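Local coordinates for leucine-rich repeat protein (Bacteroides thetaiotaomicron, PDB 4ECN), which is of unknown function but probably acts outside the cell in protein binding, through a long leucine-rich repeat region, at residues 234-239 and 266-271; 390-395 and 579-584; 636-641 and 649-654. All coordinates share one frame; numbering follows the deposited sequence.

Contact 1 of 3, residues 234-239 and 266-271; sequences LETQSV and EYIKDY
Thr236 OG1 is gripped by two partners, Lys272 NZ and Thr222 OG1, while the methyl of the same side chain meets Ile268. Lys272 is one residue beyond 266-271 on the same helix. Thr236 lies on strand 230-238, and Ile268 lies in the first turn of helix 266-280. Their CA atoms are 7.5 Å apart. Thr236 is rotated with OG1 beside the backbone N and CG2 anti to that N (chi1 -55°). One branch therefore serves the polar bonds and the other serves the packing. Thr236 CG2 lies 4.0 Å from Ile268 CG2, and the two side chains meet at a slant.

Ile268 is the main apolar group of the helix in this contact. Its two branches reach different residues of the strand. CG2 goes to Thr236, and CD1 comes within 4.3 Å of Ser238 CB. Thr236 and Ser238 both point toward the helix, as expected for residues two apart on a strand. Ile268 CG1 also lies 3.7 Å above one face of the Tyr267 ring, toward its rim, while Tyr267 OH bonds to Asp309.

Gln237 points away from the helix. Its NE2 gives a bent hydrogen bond to Glu235 OE1 at 2.9 Å, with an angle of 138° at the hydrogen. The donor meets the anti side of the carboxylate, out of its plane. Glu235 OE2 is held by Tyr221 OH, Tyr150 OH and Leu261 N, which ties the strand to the linker that runs on to the helix.

No hydrogen bond crosses between 234-239 and 266-271 themselves. The buried patch is small and apolar. It seats an edge of the second DUF4458 beta domain, of the transthyretin clan, against the helix that precedes the strands of the leucine-rich repeat solenoid: a domain junction.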
# COMPACT_ATOMS: atom_id res chain seq x y z
N LEU A 234 19.33 13.93 32.73
CA LEU A 234 18.98 15.16 33.43
C LEU A 234 18.16 16.08 32.52
O LEU A 234 17.12 16.57 32.94
CB LEU A 234 20.24 15.87 33.95
CG LEU A 234 20.94 15.18 35.12
CD1 LEU A 234 22.28 15.81 35.39
CD2 LEU A 234 20.10 15.26 36.36
N GLU A 235 18.63 16.29 31.27
CA GLU A 235 17.98 17.09 30.23
C GLU A 235 18.64 16.86 28.86
O GLU A 235 19.77 16.39 28.78
CB GLU A 235 18.01 18.60 30.56
CG GLU A 235 19.37 19.27 30.36
CD GLU A 235 19.40 20.77 30.52
OE1 GLU A 235 18.36 21.42 30.28
OE2 GLU A 235 20.49 21.31 30.84
N THR A 236 17.93 17.24 27.81
CA THR A 236 18.42 17.18 26.44
C THR A 236 18.04 18.50 25.83
O THR A 236 16.88 18.92 25.92
CB THR A 236 17.89 15.94 25.68
OG1 THR A 236 18.20 14.75 26.40
CG2 THR A 236 18.50 15.80 24.32
N GLN A 237 19.02 19.21 25.27
CA GLN A 237 18.72 20.50 24.67
C GLN A 237 19.40 20.69 23.34
O GLN A 237 20.52 20.23 23.14
CB GLN A 237 19.16 21.65 25.60
CG GLN A 237 18.53 21.71 26.99
CD GLN A 237 17.06 22.00 27.04
OE1 GLN A 237 16.47 22.64 26.17
NE2 GLN A 237 16.44 21.59 28.14
N SER A 238 18.71 21.40 22.43
CA SER A 238 19.27 21.87 21.16
C SER A 238 19.79 23.26 21.45
O SER A 238 19.06 24.11 21.99
CB SER A 238 18.26 21.84 20.03
OG SER A 238 18.92 22.07 18.79
N VAL A 239 21.09 23.46 21.24
CA VAL A 239 21.75 24.72 21.56
C VAL A 239 22.64 25.18 20.39
O VAL A 239 22.67 24.56 19.32
CB VAL A 239 22.58 24.58 22.87
CG1 VAL A 239 21.69 24.42 24.10
CG2 VAL A 239 23.61 23.45 22.78
N GLU A 266 8.99 18.86 24.70
CA GLU A 266 8.15 17.79 24.22
C GLU A 266 8.49 17.39 22.80
O GLU A 266 8.47 16.19 22.50
CB GLU A 266 6.68 18.20 24.32
CG GLU A 266 6.17 18.18 25.75
CD GLU A 266 6.03 16.78 26.32
OE1 GLU A 266 5.12 16.05 25.88
OE2 GLU A 266 6.84 16.43 27.21
N TYR A 267 8.86 18.36 21.93
CA TYR A 267 9.21 18.01 20.54
C TYR A 267 10.54 17.26 20.53
O TYR A 267 10.68 16.33 19.74
CB TYR A 267 9.24 19.23 19.61
CG TYR A 267 10.47 20.10 19.66
CD1 TYR A 267 11.53 19.88 18.78
CD2 TYR A 267 10.53 21.21 20.49
CE1 TYR A 267 12.64 20.74 18.76
CE2 TYR A 267 11.63 22.07 20.48
CZ TYR A 267 12.69 21.82 19.62
OH TYR A 267 13.79 22.65 19.63
N ILE A 268 11.48 17.61 21.45
CA ILE A 268 12.77 16.92 21.58
C ILE A 268 12.52 15.52 22.14
O ILE A 268 13.18 14.58 21.72
CB ILE A 268 13.78 17.71 22.43
CG1 ILE A 268 14.16 19.07 21.76
CG2 ILE A 268 15.01 16.86 22.77
CD1 ILE A 268 15.06 19.05 20.45
N LYS A 269 11.53 15.39 23.06
CA LYS A 269 11.17 14.09 23.62
C LYS A 269 10.64 13.19 22.50
O LYS A 269 11.04 12.03 22.40
CB LYS A 269 10.15 14.24 24.75
CG LYS A 269 10.72 14.76 26.08
CD LYS A 269 9.70 14.52 27.20
CE LYS A 269 10.25 14.66 28.59
NZ LYS A 269 9.40 13.95 29.58
N ASP A 270 9.82 13.77 21.60
CA ASP A 270 9.29 13.12 20.40
C ASP A 270 10.40 12.60 19.47
O ASP A 270 10.32 11.48 18.98
CB ASP A 270 8.41 14.09 19.60
CG ASP A 270 7.01 14.36 20.11
OD1 ASP A 270 6.73 14.06 21.30
OD2 ASP A 270 6.18 14.90 19.34
N TYR A 271 11.43 13.42 19.23
CA TYR A 271 12.51 13.05 18.32
C TYR A 271 13.35 11.95 18.90
O TYR A 271 13.85 11.11 18.16
CB TYR A 271 13.39 14.25 17.96
CG TYR A 271 12.67 15.39 17.26
CD1 TYR A 271 11.37 15.25 16.78
CD2 TYR A 271 13.30 16.62 17.06
CE1 TYR A 271 10.69 16.30 16.19
CE2 TYR A 271 12.65 17.67 16.41
CZ TYR A 271 11.35 17.50 15.97
OH TYR A 271 10.69 18.54 15.36

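Contact 2 of 3, residues 390-395 and 579-584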
# COMPACT_ATOMS: atom_id res chain seq x y z
N MSE A 390 -8.49 -0.60 -5.91
CA MSE A 390 -7.32 -1.44 -6.15
C MSE A 390 -7.66 -2.89 -6.40
O MSE A 390 -6.93 -3.51 -7.16
CB MSE A 390 -6.34 -1.38 -4.97
CG MSE A 390 -5.11 -2.28 -5.12
SE MSE A 390 -3.54 -1.55 -4.33
CE MSE A 390 -2.77 -3.05 -3.78
N PHE A 391 -8.72 -3.45 -5.77
CA PHE A 391 -8.99 -4.87 -5.95
C PHE A 391 -10.40 -5.27 -6.33
O PHE A 391 -10.59 -6.45 -6.62
CB PHE A 391 -8.72 -5.62 -4.64
CG PHE A 391 -7.34 -5.46 -4.04
CD1 PHE A 391 -6.26 -6.15 -4.56
CD2 PHE A 391 -7.14 -4.65 -2.93
CE1 PHE A 391 -4.99 -6.00 -4.00
CE2 PHE A 391 -5.87 -4.53 -2.36
CZ PHE A 391 -4.82 -5.23 -2.88
N LEU A 392 -11.42 -4.38 -6.26
CA LEU A 392 -12.76 -4.93 -6.43
C LEU A 392 -13.50 -4.38 -7.63
O LEU A 392 -14.05 -5.17 -8.40
CB LEU A 392 -13.60 -4.69 -5.17
CG LEU A 392 -12.89 -5.05 -3.82
CD1 LEU A 392 -13.63 -4.47 -2.61
CD2 LEU A 392 -12.54 -6.53 -3.71
N ASP A 393 -13.57 -3.06 -7.79
CA ASP A 393 -14.32 -2.44 -8.88
C ASP A 393 -13.68 -2.62 -10.24
O ASP A 393 -12.44 -2.56 -10.36
CB ASP A 393 -14.45 -0.92 -8.66
CG ASP A 393 -15.30 -0.46 -7.50
OD1 ASP A 393 -16.34 -1.11 -7.22
OD2 ASP A 393 -15.02 0.64 -6.96
N TYR A 394 -14.52 -2.75 -11.26
CA TYR A 394 -14.13 -2.81 -12.66
C TYR A 394 -15.33 -2.42 -13.51
O TYR A 394 -16.47 -2.66 -13.11
CB TYR A 394 -13.55 -4.18 -13.07
CG TYR A 394 -14.56 -5.29 -13.30
CD1 TYR A 394 -15.13 -5.98 -12.23
CD2 TYR A 394 -14.87 -5.72 -14.59
CE1 TYR A 394 -16.02 -7.03 -12.44
CE2 TYR A 394 -15.74 -6.79 -14.81
CZ TYR A 394 -16.33 -7.43 -13.73
OH TYR A 394 -17.23 -8.46 -13.94
N ASP A 395 -15.07 -1.77 -14.66
CA ASP A 395 -16.08 -1.36 -15.64
C ASP A 395 -16.76 -2.64 -16.22
O ASP A 395 -16.08 -3.50 -16.81
CB ASP A 395 -15.38 -0.51 -16.72
CG ASP A 395 -16.26 0.25 -17.69
OD1 ASP A 395 -17.30 -0.31 -18.12
OD2 ASP A 395 -15.87 1.39 -18.08
N ASP A 579 -17.53 -6.01 1.78
CA ASP A 579 -16.68 -6.81 0.91
C ASP A 579 -16.48 -8.19 1.53
O ASP A 579 -15.86 -8.29 2.58
CB ASP A 579 -15.32 -6.10 0.70
CG ASP A 579 -14.15 -7.02 0.36
OD1 ASP A 579 -14.30 -7.87 -0.51
OD2 ASP A 579 -13.06 -6.85 0.96
N CYS A 580 -17.00 -9.24 0.88
CA CYS A 580 -16.86 -10.63 1.27
C CYS A 580 -16.36 -11.45 0.13
O CYS A 580 -16.66 -12.65 0.03
CB CYS A 580 -18.19 -11.18 1.77
SG CYS A 580 -18.52 -10.77 3.49
N VAL A 581 -15.58 -10.84 -0.75
CA VAL A 581 -15.06 -11.56 -1.89
C VAL A 581 -14.06 -12.61 -1.40
O VAL A 581 -13.45 -12.45 -0.34
CB VAL A 581 -14.45 -10.63 -2.95
CG1 VAL A 581 -15.41 -9.51 -3.29
CG2 VAL A 581 -13.10 -10.07 -2.51
N HIS A 582 -13.95 -13.70 -2.16
CA HIS A 582 -13.01 -14.79 -1.97
C HIS A 582 -13.03 -15.33 -0.53
O HIS A 582 -11.99 -15.49 0.14
CB HIS A 582 -11.59 -14.38 -2.37
CG HIS A 582 -11.50 -14.11 -3.83
ND1 HIS A 582 -11.69 -12.84 -4.34
CD2 HIS A 582 -11.29 -14.97 -4.85
CE1 HIS A 582 -11.56 -12.96 -5.65
NE2 HIS A 582 -11.34 -14.22 -6.01
N ASN A 583 -14.24 -15.65 -0.08
CA ASN A 583 -14.43 -16.38 1.16
C ASN A 583 -14.90 -17.73 0.71
O ASN A 583 -14.56 -18.13 -0.42
CB ASN A 583 -15.37 -15.65 2.12
CG ASN A 583 -14.70 -14.53 2.90
OD1 ASN A 583 -14.48 -14.65 4.10
ND2 ASN A 583 -14.37 -13.43 2.25
N LYS A 584 -15.66 -18.45 1.52
CA LYS A 584 -16.21 -19.76 1.16
C LYS A 584 -17.69 -19.76 1.58
O LYS A 584 -18.24 -20.80 1.96
CB LYS A 584 -15.38 -20.92 1.80
CG LYS A 584 -13.99 -21.21 1.18
CD LYS A 584 -12.85 -20.33 1.73
CE LYS A 584 -11.52 -20.54 1.04
NZ LYS A 584 -10.48 -19.56 1.51
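Leu392 rests across Asp579 and Val581, which lie at the end of a strand of the leucine-rich repeat solenoid and in the turn after it. Leu392 follows helix 386-391, part of the long excursion between strands 351-353 and 452-456. The excursion comes back here to pack on strands much later in the chain. Asp579 and Val581 hold the positions that, in this repeat, alternate with the inward Cys580, consistent with the concave face of the solenoid.

The Leu392 side chain crosses Asp579 at about a right angle and Val581 at a slant. CG lies beside the backbone N (chi1 -47°), which turns the branched end toward 579-584. CD1 lies 3.9 Å from Asp579 CG, the carboxylate carbon. CD2 lies 3.8 Å from Val581 CG2 and 3.9 Å from Asp579 OD1. Leu392 also touches Tyr554 on the neighbouring strand 552-554, as does Asp579.

Both carboxylate oxygens have hydrogen-bond partners, which probably helps the group to lie against a leucine. Asp579 OD1 accepts the backbone N of Val581 at 3.2 Å, a nearly straight bond of 165°. This is an Asx turn, and it fixes the aspartate and the valine relative to each other beneath Leu392.

Asn583 holds the inner side of the turn, at the asparagine position of the repeat. Its OD1 takes Leu560 N, and its ND2 reaches Met555 O as well as Val581 O. The last bond, Asn583 ND2 to Val581 O, is 2.9 Å long, with the donor above the carbonyl plane.

Contact 3 of 3, residues 636-641 and 649-654; sequences NIFNAK and VDFSYN
The two backbones stay well apart, with the CA atoms of Phe638 and Val649 10.0 Å from each other, and side chains alone bridge the gap. This is the hydrophobic interior of a leucine-rich repeat solenoid. Val649 and Phe651 point inward from strand 646-650 and the turn after it. Phe638 points at them from the loop that leads up to that strand. Its CG lies beside the backbone N (chi1 -45°), which sends the ring in toward both.

Phe638 and Phe651 approach from opposite directions and meet rim to rim. Phe638 CE2 is 3.8 Å from Phe651 CZ, and each atom lies at the edge of the other ring, near its plane. Val649 slides past Phe638 in the opposite sense. Its CG1 makes an off-centre CH-pi contact, 4.3 Å from the centroid of the Phe638 ring and 28° off the ring normal. Ile637 CG1 lies 3.6 Å above one face of the Phe638 ring, toward its rim. Further rings continue the packing, Phe617 beside Phe638 and Phe626 beside Phe651.

With an alanine at Phe638, Val649 CG1 and Phe651 CZ would probably lose their partner, and a gap is likely to open between loop and strand.

The turn after the strand is tied by polar bonds. Asp650 OD1 accepts twice, from Ser652 N at 3.1 Å in an Asx turn and from Ser652 OG at 2.7 Å. The backbone N comes from above the carboxylate plane, and the hydroxyl comes on the syn side. Asn654, at the asparagine position of the repeat, bonds Phe626 O and Leu631 N in the preceding turn. Its ND2 also meets Phe651 O at 3.0 Å, nearly straight at 174°, with the acceptor lying in the amide plane of Asn654.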
# COMPACT_ATOMS: atom_id res chain seq x y z
N ASN A 636 -34.80 -10.63 -5.76
CA ASN A 636 -35.74 -9.51 -5.86
C ASN A 636 -35.44 -8.44 -4.76
O ASN A 636 -36.31 -8.10 -3.93
CB ASN A 636 -37.19 -10.01 -5.76
CG ASN A 636 -38.21 -9.00 -6.21
OD1 ASN A 636 -37.91 -8.06 -6.96
ND2 ASN A 636 -39.44 -9.21 -5.83
N ILE A 637 -34.20 -7.90 -4.78
CA ILE A 637 -33.73 -6.93 -3.79
C ILE A 637 -33.53 -5.52 -4.40
O ILE A 637 -32.96 -4.65 -3.73
CB ILE A 637 -32.43 -7.42 -3.11
CG1 ILE A 637 -31.33 -7.76 -4.12
CG2 ILE A 637 -32.74 -8.60 -2.18
CD1 ILE A 637 -29.92 -7.87 -3.51
N PHE A 638 -34.03 -5.28 -5.63
CA PHE A 638 -33.90 -3.98 -6.31
C PHE A 638 -35.29 -3.45 -6.66
O PHE A 638 -36.27 -4.15 -6.42
CB PHE A 638 -33.01 -4.09 -7.56
CG PHE A 638 -31.75 -4.88 -7.35
CD1 PHE A 638 -30.68 -4.34 -6.64
CD2 PHE A 638 -31.63 -6.17 -7.84
CE1 PHE A 638 -29.52 -5.08 -6.44
CE2 PHE A 638 -30.46 -6.91 -7.62
CZ PHE A 638 -29.41 -6.36 -6.93
N ASN A 639 -35.39 -2.21 -7.17
CA ASN A 639 -36.67 -1.62 -7.55
C ASN A 639 -36.48 -0.78 -8.79
O ASN A 639 -35.76 0.21 -8.73
CB ASN A 639 -37.28 -0.80 -6.41
CG ASN A 639 -38.70 -0.31 -6.61
OD1 ASN A 639 -39.45 -0.75 -7.50
ND2 ASN A 639 -39.12 0.60 -5.74
N ALA A 640 -37.12 -1.15 -9.90
CA ALA A 640 -37.00 -0.43 -11.16
C ALA A 640 -37.79 0.88 -11.12
O ALA A 640 -37.59 1.75 -11.98
CB ALA A 640 -37.48 -1.31 -12.30
N LYS A 641 -38.69 1.02 -10.11
CA LYS A 641 -39.51 2.21 -9.89
C LYS A 641 -38.70 3.30 -9.11
O LYS A 641 -39.21 4.41 -8.90
CB LYS A 641 -40.83 1.86 -9.16
CG LYS A 641 -41.90 1.33 -10.13
CD LYS A 641 -43.30 1.10 -9.53
CE LYS A 641 -43.45 -0.21 -8.79
NZ LYS A 641 -44.84 -0.42 -8.30
N VAL A 649 -25.22 -4.18 -12.07
CA VAL A 649 -25.29 -5.36 -11.22
C VAL A 649 -24.53 -6.43 -11.95
O VAL A 649 -24.73 -6.59 -13.17
CB VAL A 649 -26.70 -5.82 -10.80
CG1 VAL A 649 -27.30 -4.89 -9.78
CG2 VAL A 649 -27.63 -5.99 -12.00
N ASP A 650 -23.60 -7.13 -11.26
CA ASP A 650 -22.82 -8.20 -11.89
C ASP A 650 -23.22 -9.57 -11.31
O ASP A 650 -22.95 -9.90 -10.14
CB ASP A 650 -21.31 -7.97 -11.72
CG ASP A 650 -20.39 -9.03 -12.33
OD1 ASP A 650 -20.85 -9.78 -13.26
OD2 ASP A 650 -19.20 -9.08 -11.93
N PHE A 651 -23.86 -10.38 -12.17
CA PHE A 651 -24.30 -11.72 -11.82
C PHE A 651 -23.64 -12.76 -12.72
O PHE A 651 -24.16 -13.86 -12.88
CB PHE A 651 -25.83 -11.82 -11.93
CG PHE A 651 -26.61 -11.03 -10.92
CD1 PHE A 651 -26.72 -11.47 -9.61
CD2 PHE A 651 -27.34 -9.92 -11.30
CE1 PHE A 651 -27.48 -10.77 -8.68
CE2 PHE A 651 -28.11 -9.22 -10.38
CZ PHE A 651 -28.17 -9.64 -9.07
N SER A 652 -22.50 -12.41 -13.31
CA SER A 652 -21.77 -13.32 -14.18
C SER A 652 -21.25 -14.53 -13.39
O SER A 652 -21.06 -14.43 -12.18
CB SER A 652 -20.61 -12.61 -14.88
OG SER A 652 -19.65 -12.08 -13.98
N TYR A 653 -21.06 -15.67 -14.07
CA TYR A 653 -20.54 -16.92 -13.51
C TYR A 653 -21.36 -17.40 -12.29
O TYR A 653 -20.84 -17.54 -11.19
CB TYR A 653 -19.06 -16.78 -13.13
CG TYR A 653 -18.15 -16.60 -14.33
CD1 TYR A 653 -17.84 -15.33 -14.81
CD2 TYR A 653 -17.57 -17.70 -14.96
CE1 TYR A 653 -16.99 -15.16 -15.89
CE2 TYR A 653 -16.72 -17.54 -16.05
CZ TYR A 653 -16.42 -16.27 -16.51
OH TYR A 653 -15.57 -16.10 -17.57
N ASN A 654 -22.64 -17.70 -12.54
CA ASN A 654 -23.59 -18.26 -11.57
C ASN A 654 -24.34 -19.43 -12.25
O ASN A 654 -23.85 -19.95 -13.26
CB ASN A 654 -24.52 -17.19 -11.03
CG ASN A 654 -23.91 -16.37 -9.94
OD1 ASN A 654 -23.75 -16.85 -8.83
ND2 ASN A 654 -23.62 -15.11 -10.20

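How the contacts relate
All three contacts are largely buried, at different levels of the fold. Contact 1 joins two domains, about 61 Å centre to centre from contact 3. Contact 2 lays an excursion of the chain on the end of a repeat strand and the turn after it, probably on the concave face. Contact 3 lies inside the solenoid. No two share a helix or strand, but contacts 2 and 3 both involve the turn after a repeat strand. The chemistry follows place: aliphatic groups beside a gripped hydroxyl in contact 1, a leucine against a valine and a carboxylate in contact 2, aromatic rings in contact 3. Contacts 2 and 3 touch through a probable hydrogen bond, Tyr394 OH to Asp650 OD2.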